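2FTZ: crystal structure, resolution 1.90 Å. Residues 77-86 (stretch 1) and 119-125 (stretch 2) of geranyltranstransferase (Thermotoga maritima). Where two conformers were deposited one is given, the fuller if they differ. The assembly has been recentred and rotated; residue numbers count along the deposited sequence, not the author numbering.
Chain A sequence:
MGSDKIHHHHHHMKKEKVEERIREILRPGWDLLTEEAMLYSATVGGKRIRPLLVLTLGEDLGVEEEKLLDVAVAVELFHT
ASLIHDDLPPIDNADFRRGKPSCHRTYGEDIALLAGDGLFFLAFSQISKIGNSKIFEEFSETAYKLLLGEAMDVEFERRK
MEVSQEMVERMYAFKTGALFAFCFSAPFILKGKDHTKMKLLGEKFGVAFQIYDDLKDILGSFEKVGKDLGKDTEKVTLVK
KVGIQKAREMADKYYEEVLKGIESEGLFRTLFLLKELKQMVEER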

ATOM      1  N   LEU A  77       6.712   8.921  -4.990  1.00 22.08           N
ATOM      2  CA  LEU A  77       6.309   8.598  -3.598  1.00 21.72           C
ATOM      3  C   LEU A  77       6.355   7.089  -3.433  1.00 22.27           C
ATOM      4  O   LEU A  77       6.843   6.568  -2.446  1.00 23.26           O
ATOM      5  CB  LEU A  77       4.897   9.153  -3.312  1.00 20.62           C
ATOM      6  CG  LEU A  77       4.689  10.661  -3.142  1.00 24.72           C
ATOM      7  CD1 LEU A  77       3.195  11.007  -2.944  1.00 27.05           C
ATOM      8  CD2 LEU A  77       5.535  11.189  -2.007  1.00 27.58           C
ATOM      9  N   PHE A  78       5.867   6.388  -4.437  1.00 21.86           N
ATOM     10  CA  PHE A  78       5.887   4.918  -4.420  1.00 22.70           C
ATOM     11  C   PHE A  78       7.303   4.372  -4.388  1.00 21.78           C
ATOM     12  O   PHE A  78       7.641   3.497  -3.565  1.00 23.43           O
ATOM     13  CB  PHE A  78       5.138   4.342  -5.614  1.00 25.09           C
ATOM     14  CG  PHE A  78       4.810   2.875  -5.446  1.00 26.68           C
ATOM     15  CD1 PHE A  78       5.694   1.911  -5.846  1.00 33.67           C
ATOM     16  CD2 PHE A  78       3.623   2.476  -4.846  1.00 27.02           C
ATOM     17  CE1 PHE A  78       5.395   0.548  -5.653  1.00 34.11           C
ATOM     18  CE2 PHE A  78       3.322   1.110  -4.685  1.00 30.85           C
ATOM     19  CZ  PHE A  78       4.185   0.181  -5.079  1.00 27.03           C
ATOM     20  N   HIS A  79       8.141   4.888  -5.279  1.00 22.89           N
ATOM     21  CA  HIS A  79       9.555   4.575  -5.291  1.00 24.10           C
ATOM     22  C   HIS A  79      10.196   4.788  -3.925  1.00 23.92           C
ATOM     23  O   HIS A  79      10.916   3.887  -3.436  1.00 25.71           O
ATOM     24  CB  HIS A  79      10.243   5.429  -6.370  1.00 24.90           C
ATOM     25  CG  HIS A  79      11.706   5.227  -6.470  1.00 26.26           C
ATOM     26  ND1 HIS A  79      12.273   3.985  -6.682  1.00 31.69           N
ATOM     27  CD2 HIS A  79      12.727   6.110  -6.394  1.00 26.05           C
ATOM     28  CE1 HIS A  79      13.581   4.125  -6.710  1.00 26.84           C
ATOM     29  NE2 HIS A  79      13.879   5.393  -6.529  1.00 30.37           N
ATOM     30  N   THR A  80       9.982   5.985  -3.341  1.00 22.99           N
ATOM     31  CA  THR A  80      10.462   6.284  -1.976  1.00 22.87           C
ATOM     32  C   THR A  80      10.076   5.225  -0.951  1.00 23.49           C
ATOM     33  O   THR A  80      10.938   4.736  -0.178  1.00 24.34           O
ATOM     34  CB  THR A  80      10.034   7.658  -1.498  1.00 23.32           C
ATOM     35  OG1 THR A  80      10.368   8.613  -2.514  1.00 24.05           O
ATOM     36  CG2 THR A  80      10.759   8.065  -0.168  1.00 23.62           C
ATOM     37  N   ALA A  81       8.807   4.870  -0.951  1.00 23.76           N
ATOM     38  CA  ALA A  81       8.278   3.903   0.014  1.00 25.48           C
ATOM     39  C   ALA A  81       9.014   2.574  -0.169  1.00 26.65           C
ATOM     40  O   ALA A  81       9.372   1.893   0.807  1.00 24.68           O
ATOM     41  CB  ALA A  81       6.793   3.693  -0.217  1.00 24.25           C
ATOM     42  N   SER A  82       9.224   2.192  -1.424  1.00 26.02           N
ATOM     43  CA  SER A  82       9.810   0.865  -1.720  1.00 27.19           C
ATOM     44  C   SER A  82      11.275   0.813  -1.194  1.00 27.34           C
ATOM     45  O   SER A  82      11.751  -0.250  -0.734  1.00 29.75           O
ATOM     46  CB  SER A  82       9.692   0.550  -3.234  1.00 27.50           C
ATOM     47  OG  SER A  82      10.618   1.267  -4.005  1.00 35.06           O
ATOM     48  N   LEU A  83      11.963   1.944  -1.228  1.00 23.71           N
ATOM     49  CA  LEU A  83      13.346   2.005  -0.734  1.00 24.73           C
ATOM     50  C   LEU A  83      13.380   1.936   0.805  1.00 28.89           C
ATOM     51  O   LEU A  83      14.274   1.316   1.396  1.00 28.05           O
ATOM     52  CB  LEU A  83      13.996   3.303  -1.170  1.00 27.08           C
ATOM     53  CG  LEU A  83      14.160   3.522  -2.683  1.00 32.39           C
ATOM     54  CD1 LEU A  83      14.773   4.937  -2.973  1.00 31.97           C
ATOM     55  CD2 LEU A  83      14.948   2.370  -3.251  1.00 38.16           C
ATOM     56  N   ILE A  84      12.444   2.632   1.460  1.00 28.74           N
ATOM     57  CA  ILE A  84      12.337   2.530   2.914  1.00 28.04           C
ATOM     58  C   ILE A  84      12.179   1.054   3.351  1.00 29.36           C
ATOM     59  O   ILE A  84      12.872   0.567   4.265  1.00 32.00           O
ATOM     60  CB  ILE A  84      11.128   3.357   3.486  1.00 25.15           C
ATOM     61  CG1 ILE A  84      11.355   4.874   3.282  1.00 25.79           C
ATOM     62  CG2 ILE A  84      10.985   3.078   5.002  1.00 29.53           C
ATOM     63  CD1 ILE A  84      10.120   5.732   3.747  1.00 26.56           C
ATOM     64  N   HIS A  85      11.218   0.354   2.760  1.00 28.44           N
ATOM     65  CA  HIS A  85      10.979  -1.036   3.161  1.00 30.39           C
ATOM     66  C   HIS A  85      12.184  -1.968   2.803  1.00 32.66           C
ATOM     67  O   HIS A  85      12.578  -2.799   3.623  1.00 33.61           O
ATOM     68  CB  HIS A  85       9.647  -1.543   2.563  1.00 31.58           C
ATOM     69  CG  HIS A  85       8.434  -1.169   3.393  1.00 28.92           C
ATOM     70  ND1 HIS A  85       7.206  -1.803   3.242  1.00 32.01           N
ATOM     71  CD2 HIS A  85       8.266  -0.261   4.388  1.00 31.07           C
ATOM     72  CE1 HIS A  85       6.332  -1.279   4.083  1.00 31.05           C
ATOM     73  NE2 HIS A  85       6.947  -0.351   4.812  1.00 26.83           N
ATOM     74  N   ASP A  86      12.760  -1.807   1.610  1.00 33.50           N
ATOM     75  CA  ASP A  86      13.978  -2.587   1.208  1.00 32.28           C
ATOM     76  C   ASP A  86      15.117  -2.423   2.215  1.00 34.13           C
ATOM     77  O   ASP A  86      15.865  -3.389   2.473  1.00 33.69           O
ATOM     78  CB  ASP A  86      14.380  -2.187  -0.224  0.50 31.38           C
ATOM     79  CG  ASP A  86      15.393  -3.113  -0.831  0.50 35.36           C
ATOM     80  OD1 ASP A  86      15.079  -4.319  -1.010  0.50 26.09           O
ATOM     81  OD2 ASP A  86      16.501  -2.638  -1.155  0.50 26.96           O
ATOM     82  N   LEU A 119       3.687   6.388   2.617  1.00 21.30           N
ATOM     83  CA  LEU A 119       4.085   6.777   1.306  1.00 20.91           C
ATOM     84  C   LEU A 119       3.410   6.032   0.210  1.00 20.96           C
ATOM     85  O   LEU A 119       3.001   6.637  -0.772  1.00 22.00           O
ATOM     86  CB  LEU A 119       5.626   6.736   1.155  1.00 19.85           C
ATOM     87  CG  LEU A 119       6.316   7.952   1.843  1.00 23.78           C
ATOM     88  CD1 LEU A 119       7.781   7.628   2.011  1.00 23.35           C
ATOM     89  CD2 LEU A 119       6.116   9.203   1.003  1.00 22.89           C
ATOM     90  N   PHE A 120       3.273   4.713   0.345  1.00 22.64           N
ATOM     91  CA  PHE A 120       2.496   3.965  -0.631  1.00 23.76           C
ATOM     92  C   PHE A 120       1.062   4.431  -0.694  1.00 20.95           C
ATOM     93  O   PHE A 120       0.498   4.603  -1.785  1.00 21.05           O
ATOM     94  CB  PHE A 120       2.425   2.430  -0.307  1.00 23.58           C
ATOM     95  CG  PHE A 120       3.698   1.681  -0.427  1.00 33.81           C
ATOM     96  CD1 PHE A 120       4.423   1.681  -1.612  1.00 30.78           C
ATOM     97  CD2 PHE A 120       4.101   0.838   0.602  1.00 31.67           C
ATOM     98  CE1 PHE A 120       5.614   0.897  -1.743  1.00 34.70           C
ATOM     99  CE2 PHE A 120       5.287   0.086   0.495  1.00 35.11           C
ATOM    100  CZ  PHE A 120       6.029   0.101  -0.664  1.00 32.35           C
ATOM    101  N   PHE A 121       0.436   4.636   0.461  1.00 21.02           N
ATOM    102  CA  PHE A 121      -0.949   5.114   0.488  1.00 19.72           C
ATOM    103  C   PHE A 121      -1.136   6.516  -0.125  1.00 21.15           C
ATOM    104  O   PHE A 121      -2.091   6.763  -0.867  1.00 21.77           O
ATOM    105  CB  PHE A 121      -1.536   5.069   1.906  1.00 22.54           C
ATOM    106  CG  PHE A 121      -1.576   3.693   2.505  1.00 18.46           C
ATOM    107  CD1 PHE A 121      -1.609   2.540   1.717  1.00 24.16           C
ATOM    108  CD2 PHE A 121      -1.557   3.536   3.871  1.00 21.39           C
ATOM    109  CE1 PHE A 121      -1.594   1.302   2.309  1.00 27.43           C
ATOM    110  CE2 PHE A 121      -1.508   2.295   4.451  1.00 24.14           C
ATOM    111  CZ  PHE A 121      -1.577   1.176   3.660  1.00 22.82           C
ATOM    112  N   LEU A 122      -0.213   7.410   0.181  1.00 20.61           N
ATOM    113  CA  LEU A 122      -0.185   8.710  -0.470  1.00 22.85           C
ATOM    114  C   LEU A 122       0.001   8.622  -1.981  1.00 24.67           C
ATOM    115  O   LEU A 122      -0.604   9.388  -2.726  1.00 21.95           O
ATOM    116  CB  LEU A 122       0.829   9.584   0.199  1.00 23.40           C
ATOM    117  CG  LEU A 122       0.398  10.097   1.581  1.00 24.03           C
ATOM    118  CD1 LEU A 122       1.545  10.906   2.191  1.00 25.52           C
ATOM    119  CD2 LEU A 122      -0.890  10.917   1.594  1.00 23.68           C
ATOM    120  N   ALA A 123       0.806   7.665  -2.439  1.00 23.07           N
ATOM    121  CA  ALA A 123       0.992   7.470  -3.874  1.00 23.50           C
ATOM    122  C   ALA A 123      -0.350   7.107  -4.504  1.00 22.18           C
ATOM    123  O   ALA A 123      -0.704   7.669  -5.557  1.00 21.87           O
ATOM    124  CB  ALA A 123       2.077   6.393  -4.126  1.00 19.08           C
ATOM    125  N   PHE A 124      -1.059   6.107  -3.952  1.00 21.47           N
ATOM    126  CA  PHE A 124      -2.391   5.755  -4.428  1.00 21.92           C
ATOM    127  C   PHE A 124      -3.365   6.942  -4.340  1.00 21.14           C
ATOM    128  O   PHE A 124      -4.167   7.149  -5.254  1.00 23.43           O
ATOM    129  CB  PHE A 124      -2.976   4.556  -3.677  1.00 22.48           C
ATOM    130  CG  PHE A 124      -2.426   3.218  -4.107  1.00 22.30           C
ATOM    131  CD1 PHE A 124      -2.908   2.592  -5.276  1.00 23.68           C
ATOM    132  CD2 PHE A 124      -1.414   2.575  -3.380  1.00 27.81           C
ATOM    133  CE1 PHE A 124      -2.442   1.366  -5.651  1.00 24.89           C
ATOM    134  CE2 PHE A 124      -0.911   1.306  -3.809  1.00 29.68           C
ATOM    135  CZ  PHE A 124      -1.390   0.746  -4.930  1.00 27.78           C
ATOM    136  N   SER A 125      -3.278   7.759  -3.289  1.00 22.55           N
ATOM    137  CA  SER A 125      -4.158   8.914  -3.171  1.00 26.51           C
ATOM    138  C   SER A 125      -3.907   9.901  -4.331  1.00 22.99           C
ATOM    139  O   SER A 125      -4.844  10.476  -4.884  1.00 25.75           O
ATOM    140  CB  SER A 125      -3.963   9.631  -1.832  0.50 26.14           C
ATOM    141  OG  SER A 125      -4.832  10.748  -1.740  0.50 31.17           O
TER

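Residues 77-86 and 119-125 are segments of two helices that run nearly antiparallel, their directions 164° apart and their axes approaching to 7.9 Å. CA of Phe 78 lies 5.2 Å from CA of Phe 120, CA of Ala 81 5.2 Å from CA of Leu 119, and CA of Leu 77 5.4 Å from CA of Ala 123. No hydrogen bond crosses; the contact, burying 545 Å² in all, is packing of mostly apolar side chains. Two knobs from the second helix dominate. Leu 119 sits among Leu 77, Thr 80, Ala 81 and Ile 84, its CD2 3.7 Å from Leu 77 CD2 and its CD1 3.5 Å from Ile 84 CD1. Phe 120 fills the next hole, among Phe 78, Ala 81, Ser 82 and His 85. The methyl of Ala 81 lies over the Phe 120 ring in a CH-pi contact; with CB 3.4 Å from the centroid, no room remains between this methyl and the ring. Phe 78 meets the same ring obliquely, CE2 to Phe 120 CD1 3.3 Å, while the edge of Phe 120 points toward the face of His 85, whose ring nitrogens are hydrogen-bonded elsewhere in the structure. Beyond, Ala 123 CB packs 4.0 Å from both Leu 77 CB and Phe 78 CB.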